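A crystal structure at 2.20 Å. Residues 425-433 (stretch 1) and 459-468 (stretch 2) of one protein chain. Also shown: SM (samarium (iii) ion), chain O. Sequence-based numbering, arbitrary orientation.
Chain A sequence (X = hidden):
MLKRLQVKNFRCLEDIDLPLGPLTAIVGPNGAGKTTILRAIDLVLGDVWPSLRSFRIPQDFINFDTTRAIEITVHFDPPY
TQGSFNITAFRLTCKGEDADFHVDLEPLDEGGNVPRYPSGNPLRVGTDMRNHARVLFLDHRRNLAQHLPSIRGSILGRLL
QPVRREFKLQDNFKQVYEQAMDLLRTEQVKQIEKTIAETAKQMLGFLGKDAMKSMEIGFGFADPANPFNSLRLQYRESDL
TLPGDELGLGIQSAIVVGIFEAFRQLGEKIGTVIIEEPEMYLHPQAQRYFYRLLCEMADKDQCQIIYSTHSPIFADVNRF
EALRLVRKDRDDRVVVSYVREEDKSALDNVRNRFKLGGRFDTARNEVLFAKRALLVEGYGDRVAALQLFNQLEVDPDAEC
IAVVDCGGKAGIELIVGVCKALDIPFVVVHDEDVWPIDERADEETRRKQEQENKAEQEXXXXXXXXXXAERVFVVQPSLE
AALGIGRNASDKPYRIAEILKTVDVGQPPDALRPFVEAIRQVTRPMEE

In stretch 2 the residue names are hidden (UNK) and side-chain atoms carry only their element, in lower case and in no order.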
# COMPACT_ATOMS: atom_id res chain seq x y z
N PRO A 425 6.06 -5.48 -30.36
CA PRO A 425 6.77 -5.26 -31.62
C PRO A 425 7.79 -6.36 -31.85
O PRO A 425 8.41 -6.85 -30.90
CB PRO A 425 7.45 -3.89 -31.42
CG PRO A 425 6.80 -3.31 -30.24
CD PRO A 425 6.37 -4.45 -29.37
N PHE A 426 7.96 -6.74 -33.11
CA PHE A 426 8.86 -7.85 -33.41
C PHE A 426 9.40 -7.71 -34.83
O PHE A 426 8.81 -7.04 -35.68
CB PHE A 426 8.16 -9.20 -33.24
CG PHE A 426 7.03 -9.41 -34.22
CD1 PHE A 426 5.76 -8.96 -33.94
CD2 PHE A 426 7.27 -10.03 -35.44
CE1 PHE A 426 4.73 -9.12 -34.86
CE2 PHE A 426 6.26 -10.21 -36.36
CZ PHE A 426 4.97 -9.75 -36.06
N VAL A 427 10.54 -8.36 -35.08
CA VAL A 427 11.05 -8.59 -36.42
C VAL A 427 11.30 -10.10 -36.58
O VAL A 427 11.73 -10.78 -35.64
CB VAL A 427 12.33 -7.76 -36.68
CG1 VAL A 427 12.98 -8.11 -38.02
CG2 VAL A 427 12.02 -6.25 -36.61
N VAL A 428 10.98 -10.63 -37.76
CA VAL A 428 11.28 -12.01 -38.11
C VAL A 428 12.46 -12.05 -39.09
O VAL A 428 12.48 -11.30 -40.08
CB VAL A 428 10.06 -12.71 -38.74
CG1 VAL A 428 10.40 -14.15 -39.01
CG2 VAL A 428 8.83 -12.59 -37.85
N VAL A 429 13.42 -12.94 -38.85
CA VAL A 429 14.39 -13.34 -39.87
C VAL A 429 14.33 -14.85 -40.00
O VAL A 429 14.38 -15.56 -38.99
CB VAL A 429 15.84 -12.92 -39.56
CG1 VAL A 429 16.61 -12.69 -40.86
CG2 VAL A 429 15.90 -11.73 -38.64
N HIS A 430 14.31 -15.35 -41.23
CA HIS A 430 14.44 -16.78 -41.44
C HIS A 430 15.07 -17.05 -42.81
O HIS A 430 15.14 -16.17 -43.68
CB HIS A 430 13.08 -17.46 -41.31
CG HIS A 430 12.13 -17.10 -42.40
ND1 HIS A 430 12.16 -17.70 -43.64
CD2 HIS A 430 11.14 -16.17 -42.45
CE1 HIS A 430 11.21 -17.18 -44.40
NE2 HIS A 430 10.58 -16.25 -43.70
N ASP A 431 15.49 -18.29 -43.00
CA ASP A 431 16.05 -18.71 -44.29
C ASP A 431 14.95 -18.98 -45.30
O ASP A 431 13.84 -19.38 -44.95
CB ASP A 431 16.92 -19.97 -44.12
CG ASP A 431 18.24 -19.70 -43.39
OD1 ASP A 431 18.60 -18.52 -43.27
OD2 ASP A 431 18.91 -20.65 -42.90
N GLU A 432 15.28 -18.79 -46.58
CA GLU A 432 14.35 -19.18 -47.62
C GLU A 432 14.26 -20.70 -47.74
O GLU A 432 13.17 -21.28 -47.76
CB GLU A 432 14.76 -18.56 -48.95
CG GLU A 432 13.78 -18.81 -50.12
CD GLU A 432 14.44 -18.45 -51.46
OE1 GLU A 432 15.66 -18.21 -51.46
OE2 GLU A 432 13.76 -18.41 -52.51
N ASP A 433 15.42 -21.38 -47.84
CA ASP A 433 15.48 -22.84 -47.90
C ASP A 433 14.84 -23.41 -49.16
O ASP A 433 14.22 -24.47 -49.13
CB ASP A 433 14.86 -23.47 -46.66
CG ASP A 433 15.77 -23.38 -45.47
OD1 ASP A 433 17.00 -23.42 -45.69
OD2 ASP A 433 15.29 -23.29 -44.32
N UNK A 459 5.49 -22.50 -46.23
CA UNK A 459 5.85 -22.04 -44.88
C UNK A 459 6.31 -20.59 -44.88
O UNK A 459 5.99 -19.83 -43.95
c UNK A 459 6.68 -24.38 -44.20
c UNK A 459 7.84 -25.06 -43.55
c UNK A 459 7.80 -26.56 -43.71
n UNK A 459 9.17 -27.11 -43.47
c UNK A 459 6.95 -22.91 -44.28
N UNK A 460 7.09 -20.19 -45.90
CA UNK A 460 7.54 -18.80 -46.01
C UNK A 460 6.35 -17.87 -46.21
O UNK A 460 6.34 -16.75 -45.69
n UNK A 460 10.61 -19.62 -48.02
c UNK A 460 8.54 -18.65 -47.17
c UNK A 460 9.80 -19.44 -46.94
o UNK A 460 10.06 -19.88 -45.82
N UNK A 461 5.37 -18.29 -47.01
CA UNK A 461 4.19 -17.48 -47.27
C UNK A 461 3.31 -17.35 -46.03
O UNK A 461 2.73 -16.29 -45.80
c UNK A 461 3.39 -18.08 -48.44
n UNK A 461 3.56 -15.45 -49.90
c UNK A 461 2.22 -17.22 -48.87
o UNK A 461 2.06 -14.89 -48.31
c UNK A 461 2.60 -15.75 -49.01
N UNK A 462 3.21 -18.40 -45.22
CA UNK A 462 2.39 -18.27 -44.02
C UNK A 462 3.01 -17.30 -43.03
O UNK A 462 2.30 -16.49 -42.42
c UNK A 462 1.47 -22.02 -43.48
n UNK A 462 -0.77 -21.79 -40.56
c UNK A 462 -0.37 -21.92 -41.83
c UNK A 462 2.18 -19.62 -43.37
c UNK A 462 1.37 -20.63 -44.17
n UNK A 462 -1.29 -22.06 -42.78
n UNK A 462 0.93 -21.91 -42.13
N UNK A 463 4.34 -17.32 -42.89
CA UNK A 463 5.02 -16.36 -42.03
C UNK A 463 4.77 -14.94 -42.52
O UNK A 463 4.58 -14.01 -41.72
c UNK A 463 8.06 -18.60 -41.21
c UNK A 463 6.74 -17.87 -41.00
c UNK A 463 7.31 -15.47 -41.48
c UNK A 463 6.53 -16.69 -41.95
N UNK A 464 4.78 -14.75 -43.83
CA UNK A 464 4.57 -13.43 -44.40
C UNK A 464 3.13 -12.95 -44.17
O UNK A 464 2.89 -11.76 -43.93
c UNK A 464 4.90 -13.51 -45.89
c UNK A 464 4.78 -12.24 -46.60
o UNK A 464 7.18 -12.11 -46.61
n UNK A 464 6.05 -11.05 -48.24
c UNK A 464 6.11 -11.80 -47.15
N UNK A 465 2.17 -13.88 -44.23
CA UNK A 465 0.77 -13.53 -44.01
C UNK A 465 0.52 -13.11 -42.57
O UNK A 465 -0.19 -12.13 -42.32
c UNK A 465 -0.13 -14.71 -44.39
N UNK A 466 1.09 -13.82 -41.59
CA UNK A 466 0.77 -13.40 -40.24
C UNK A 466 1.64 -12.22 -39.79
O UNK A 466 1.13 -11.30 -39.16
c UNK A 466 0.88 -14.57 -39.26
s UNK A 466 2.42 -15.53 -39.33
N UNK A 467 2.93 -12.21 -40.14
CA UNK A 467 3.78 -11.12 -39.65
C UNK A 467 3.56 -9.82 -40.41
O UNK A 467 3.71 -8.73 -39.83
c UNK A 467 5.25 -11.53 -39.70
N UNK A 468 3.19 -9.88 -41.69
CA UNK A 468 3.29 -8.72 -42.56
C UNK A 468 4.68 -8.81 -43.20
O UNK A 468 5.61 -9.38 -42.60
SM SM O . 19.21 -22.60 -41.60
O HOH W 1 8.50 -15.03 -45.41
O HOH W 2 18.92 -23.59 -43.98

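Position 459 carries four carbons in a row ending in a nitrogen. The chain is extended and does not reach stretch 1. It is Lys459.

Position 460 has two side-chain carbons, the second bearing one oxygen and one nitrogen. Its CA-to-CB bond points toward stretch 1. The nitrogen lies 3.1 Å from Glu432 O, and the oxygen lies 3.3 Å from His430 CE1. This short amide is Asn460. Asn460 ND2 donates a nearly straight hydrogen bond to Glu432 O.

Position 461 has three carbons, the third with one oxygen and one nitrogen. CA to CB points away from stretch 1, and the side chain is exposed. It is Gln461.

Position 462 shows three carbons, a nitrogen, then a carbon with two more nitrogens, a guanidinium. The side chain touches nothing on stretch 1. It is Arg462.

Position 463 has four carbons, forked at the first, with one arm two carbons long. CA to CB points toward stretch 1, and side-chain carbons reach Val428 and the His430 ring. It is Ile463. Its CG2 is 4.2 Å from Val428 CG1 and 4.0 Å from His430 CD2, while its CD1 lies over one face of the His430 ring.

Position 464 again has three carbons ending in one oxygen and one nitrogen. CA to CB points sideways, and nothing on stretch 1 is touched directly. It is Gln464. Water 1 joins it to the interface: the water donates to Asn460 O and, weakly, to Gln464 OE1, and it hydrogen-bonds His430 NE2.

Position 465 has one side-chain carbon, exposed and far from the strand. It is Ala465.

Position 466 has one carbon and then a sulfur, and does not touch stretch 1. It is Cys466, in rotamer p.

Position 467 has a single carbon, and CA to CB points toward stretch 1. This CB lies 3.7 Å from Phe426 CE2, at the ring edge, and 4.2 Å from Val428 CG2. It is Ala467.

Position 468 has no side-chain atoms. Phi is positive, and a CB here would jam against the carbonyl O of the preceding residue. It is Gly468, the first residue to leave helical geometry.

The helix runs nearly antiparallel to strand 426-431, at 171°, with the axes 10.5 Å apart at closest approach. Asn460, Ile463 and Ala467 form the contacting face, spaced by three and four residues, about one helical turn each. Ala467 CA lies 7.7 Å from Val428 CA. Apolar packing holds this end; the Asn460 hydrogen bond fastens the other. His430 ND1 donates to Asp431 O at 2.7 Å, which helps fix the imidazole beside Ile463.

Stretch 2 (459-468) KNQRIQACAG
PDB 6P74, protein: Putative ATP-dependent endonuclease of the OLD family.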